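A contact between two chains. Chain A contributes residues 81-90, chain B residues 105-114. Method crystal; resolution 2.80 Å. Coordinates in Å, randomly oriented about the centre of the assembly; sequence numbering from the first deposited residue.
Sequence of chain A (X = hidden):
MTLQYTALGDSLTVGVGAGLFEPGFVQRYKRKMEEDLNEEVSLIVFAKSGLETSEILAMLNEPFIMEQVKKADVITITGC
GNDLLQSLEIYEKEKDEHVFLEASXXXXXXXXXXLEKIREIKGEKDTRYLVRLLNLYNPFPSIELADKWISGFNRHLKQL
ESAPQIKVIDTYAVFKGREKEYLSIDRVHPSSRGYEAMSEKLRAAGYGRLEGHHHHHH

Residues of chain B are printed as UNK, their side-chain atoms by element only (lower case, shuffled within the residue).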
# COMPACT_ATOMS: atom_id res chain seq x y z
N GLY A 81 -2.19 -18.74 11.10
CA GLY A 81 -0.79 -18.34 11.21
C GLY A 81 -0.57 -17.21 12.20
O GLY A 81 0.43 -17.19 12.92
N ASN A 82 -1.50 -16.25 12.25
CA ASN A 82 -1.35 -15.13 13.16
C ASN A 82 -1.66 -15.51 14.61
O ASN A 82 -1.18 -14.84 15.53
CB ASN A 82 -2.24 -13.97 12.72
CG ASN A 82 -1.94 -12.69 13.47
OD1 ASN A 82 -2.75 -12.22 14.27
ND2 ASN A 82 -0.77 -12.11 13.22
N ASP A 83 -2.44 -16.58 14.82
CA ASP A 83 -2.68 -17.05 16.18
C ASP A 83 -1.40 -17.57 16.82
O ASP A 83 -1.22 -17.44 18.04
CB ASP A 83 -3.75 -18.14 16.18
CG ASP A 83 -5.05 -17.68 15.55
OD1 ASP A 83 -5.06 -16.62 14.89
OD2 ASP A 83 -6.07 -18.38 15.72
N LEU A 84 -0.50 -18.15 16.02
CA LEU A 84 0.79 -18.59 16.55
C LEU A 84 1.61 -17.40 17.02
O LEU A 84 2.24 -17.45 18.09
CB LEU A 84 1.54 -19.39 15.48
CG LEU A 84 2.88 -20.06 15.81
CD1 LEU A 84 4.06 -19.13 15.57
CD2 LEU A 84 2.90 -20.61 17.23
N LEU A 85 1.63 -16.31 16.24
CA LEU A 85 2.36 -15.12 16.64
C LEU A 85 1.77 -14.52 17.91
O LEU A 85 2.51 -14.11 18.82
CB LEU A 85 2.36 -14.09 15.51
CG LEU A 85 3.54 -14.12 14.53
CD1 LEU A 85 3.61 -15.45 13.79
CD2 LEU A 85 3.44 -12.96 13.54
N GLN A 86 0.44 -14.46 18.00
CA GLN A 86 -0.20 -13.95 19.21
C GLN A 86 0.10 -14.84 20.40
O GLN A 86 0.34 -14.35 21.51
CB GLN A 86 -1.70 -13.81 19.00
CG GLN A 86 -2.11 -12.75 18.00
CD GLN A 86 -3.62 -12.68 17.82
OE1 GLN A 86 -4.36 -13.47 18.39
NE2 GLN A 86 -4.08 -11.72 17.02
N SER A 87 0.10 -16.16 20.20
CA SER A 87 0.32 -17.08 21.30
C SER A 87 1.76 -17.02 21.80
O SER A 87 2.01 -17.10 23.01
CB SER A 87 -0.05 -18.51 20.89
OG SER A 87 -1.43 -18.60 20.58
N LEU A 88 2.72 -16.89 20.88
CA LEU A 88 4.12 -16.80 21.29
C LEU A 88 4.37 -15.56 22.13
O LEU A 88 5.19 -15.59 23.06
CB LEU A 88 5.03 -16.81 20.06
CG LEU A 88 5.36 -18.18 19.47
CD1 LEU A 88 6.34 -18.04 18.32
CD2 LEU A 88 5.90 -19.11 20.54
N GLU A 89 3.68 -14.46 21.83
CA GLU A 89 3.83 -13.26 22.64
C GLU A 89 3.11 -13.39 23.97
O GLU A 89 3.58 -12.85 24.98
CB GLU A 89 3.30 -12.04 21.87
CG GLU A 89 3.95 -11.83 20.51
CD GLU A 89 5.46 -11.67 20.59
OE1 GLU A 89 5.94 -11.07 21.57
OE2 GLU A 89 6.16 -12.14 19.67
N ILE A 90 1.98 -14.10 24.01
CA ILE A 90 1.30 -14.33 25.28
C ILE A 90 2.12 -15.28 26.14
O ILE A 90 2.23 -15.09 27.36
CB ILE A 90 -0.13 -14.85 25.05
CG1 ILE A 90 -0.98 -13.78 24.36
CG2 ILE A 90 -0.77 -15.25 26.36
CD1 ILE A 90 -2.40 -14.22 24.09
N UNK B 105 -12.27 -8.16 18.81
CA UNK B 105 -11.71 -9.46 19.18
C UNK B 105 -10.31 -9.67 18.61
O UNK B 105 -9.40 -10.10 19.33
c UNK B 105 -12.65 -10.58 18.70
o UNK B 105 -12.17 -11.85 19.11
N UNK B 106 -10.11 -9.36 17.32
CA UNK B 106 -8.86 -9.69 16.66
C UNK B 106 -7.85 -8.54 16.65
O UNK B 106 -6.65 -8.80 16.62
n UNK B 106 -10.02 -8.07 14.09
c UNK B 106 -9.69 -7.25 13.11
c UNK B 106 -8.14 -8.80 13.24
n UNK B 106 -8.56 -7.67 12.57
c UNK B 106 -9.13 -10.15 15.22
c UNK B 106 -9.06 -9.06 14.20
N UNK B 107 -8.31 -7.29 16.68
CA UNK B 107 -7.38 -6.17 16.73
C UNK B 107 -6.78 -5.99 18.12
O UNK B 107 -5.58 -5.74 18.26
c UNK B 107 -8.08 -4.88 16.28
s UNK B 107 -7.51 -4.16 14.74
N UNK B 108 -7.61 -6.13 19.16
CA UNK B 108 -7.13 -5.90 20.52
C UNK B 108 -6.10 -6.94 20.93
O UNK B 108 -5.13 -6.62 21.64
c UNK B 108 -8.13 -5.00 22.71
n UNK B 108 -9.02 -6.15 24.64
c UNK B 108 -7.93 -5.79 23.98
o UNK B 108 -6.80 -6.08 24.37
c UNK B 108 -8.32 -5.89 21.49
N UNK B 109 -6.27 -8.19 20.49
CA UNK B 109 -5.29 -9.22 20.80
C UNK B 109 -3.99 -9.00 20.04
O UNK B 109 -2.91 -9.33 20.56
n UNK B 109 -8.81 -14.27 22.21
c UNK B 109 -7.41 -12.44 21.26
c UNK B 109 -5.86 -10.60 20.50
c UNK B 109 -7.03 -10.97 21.40
c UNK B 109 -8.50 -12.82 22.25
N UNK B 110 -4.05 -8.44 18.83
CA UNK B 110 -2.83 -8.07 18.13
C UNK B 110 -2.13 -6.90 18.82
O UNK B 110 -0.91 -6.78 18.73
n UNK B 110 -2.21 -9.75 15.73
o UNK B 110 -4.30 -9.15 15.15
c UNK B 110 -3.26 -8.94 15.79
c UNK B 110 -3.13 -7.72 16.67
N UNK B 111 -2.89 -6.05 19.51
CA UNK B 111 -2.29 -4.92 20.21
C UNK B 111 -1.45 -5.38 21.40
O UNK B 111 -0.34 -4.89 21.62
c UNK B 111 -4.27 -0.80 17.89
c UNK B 111 -3.69 -2.84 19.69
c UNK B 111 -5.27 -1.67 18.29
c UNK B 111 -2.99 -0.93 18.38
c UNK B 111 -3.37 -3.94 20.67
c UNK B 111 -2.71 -1.95 19.28
o UNK B 111 -4.56 0.21 17.00
c UNK B 111 -4.97 -2.68 19.18
N UNK B 112 -1.98 -6.33 22.18
CA UNK B 112 -1.23 -6.81 23.34
C UNK B 112 0.02 -7.57 22.91
O UNK B 112 1.06 -7.47 23.57
o UNK B 112 -2.66 -8.77 23.52
c UNK B 112 -2.11 -7.67 24.23
N UNK B 113 -0.06 -8.32 21.81
CA UNK B 113 1.13 -8.95 21.27
C UNK B 113 2.12 -7.95 20.72
O UNK B 113 3.33 -8.18 20.76
N UNK B 114 1.63 -6.83 20.20
CA UNK B 114 2.48 -5.73 19.74
C UNK B 114 3.31 -5.18 20.89
O UNK B 114 4.54 -5.09 20.80
c UNK B 114 1.93 -4.27 17.71
c UNK B 114 -0.90 -3.96 16.91
c UNK B 114 1.62 -4.62 19.15
se UNK B 114 0.71 -2.88 17.10

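Position 105 carries one carbon and then one oxygen, an unbranched hydroxyl whose oxygen is 8.0 Å from Gln86(A) OE1; this is Ser105(B). At position 106 one carbon leads to a five-membered ring of three carbons and two nitrogens, an imidazole, hence His106(B). His106(B) CB, its nearest side-chain atom, is 5.6 Å from Gln86(A) NE2, and the ring lies farther off, but its backbone O lies 3.9 Å from Gln86(A) NE2. Position 107 has one carbon and one sulfur, the signature of Cys107(B); its CA-to-CB bond points away, and it is bonded covalently to a group elsewhere in the structure. Three carbons, the third bearing an oxygen and a nitrogen, fill position 108; that terminal amide identifies Gln108(B), whose CA-to-CB bond also points away.

Position 109 is a row of four carbons ending in nitrogen, so Lys109(B). Its CB sits 3.9 Å from Gln86(A) OE1, and chi2 to chi4 are all t, so the extended chain carries the amine away from the contact. At position 110 two carbons, the second holding an oxygen and a nitrogen, give a short amide whose end comes near chain A: Asn110(B). Its ND2 donates to Asn82(A) OD1 at 2.9 Å with an N-H...acceptor angle of 164°, close to linear. The same ND2 is 3.0 Å from Gln86(A) NE2, but both are donors, so this proximity is no hydrogen bond.

A six-carbon ring bearing an oxygen, joined through one carbon, makes position 111 Tyr111(B), out of reach of chain A. One carbon and one oxygen at position 112 give Ser112(B), whose OG donates within its own helix to Lys109(B) O at 3.0 Å. Position 113 has no side-chain atom: Gly113(B). Its CA is 5.3 Å from the CA of Glu89(A), and its O is 3.7 Å from Glu89(A) CG. An ideal CB would point toward chain A and fall 3.7 Å from Glu89(A) CB, at about contact distance. Position 114, an unbranched run of two carbons, selenium and one carbon, is selenomethionine, Met114(B), with its CA-to-CB bond pointing away.

The helices approach to 8.9 Å between axes, with 47° between their N-to-C directions, and bury 285 Å² in total. The CA-to-CB bonds of Asn82(A), Gln86(A) and Glu89(A) point toward chain B, at spacings of four and three residues that keep them on one helical face. The contact therefore combines one amide hydrogen bond at Asn110(B), packing of Gln86(A) over the turn from His106(B) to Asn110(B), and backbone proximity at Gly113(B).

Chain B (105-114) SHCQKNYSGM
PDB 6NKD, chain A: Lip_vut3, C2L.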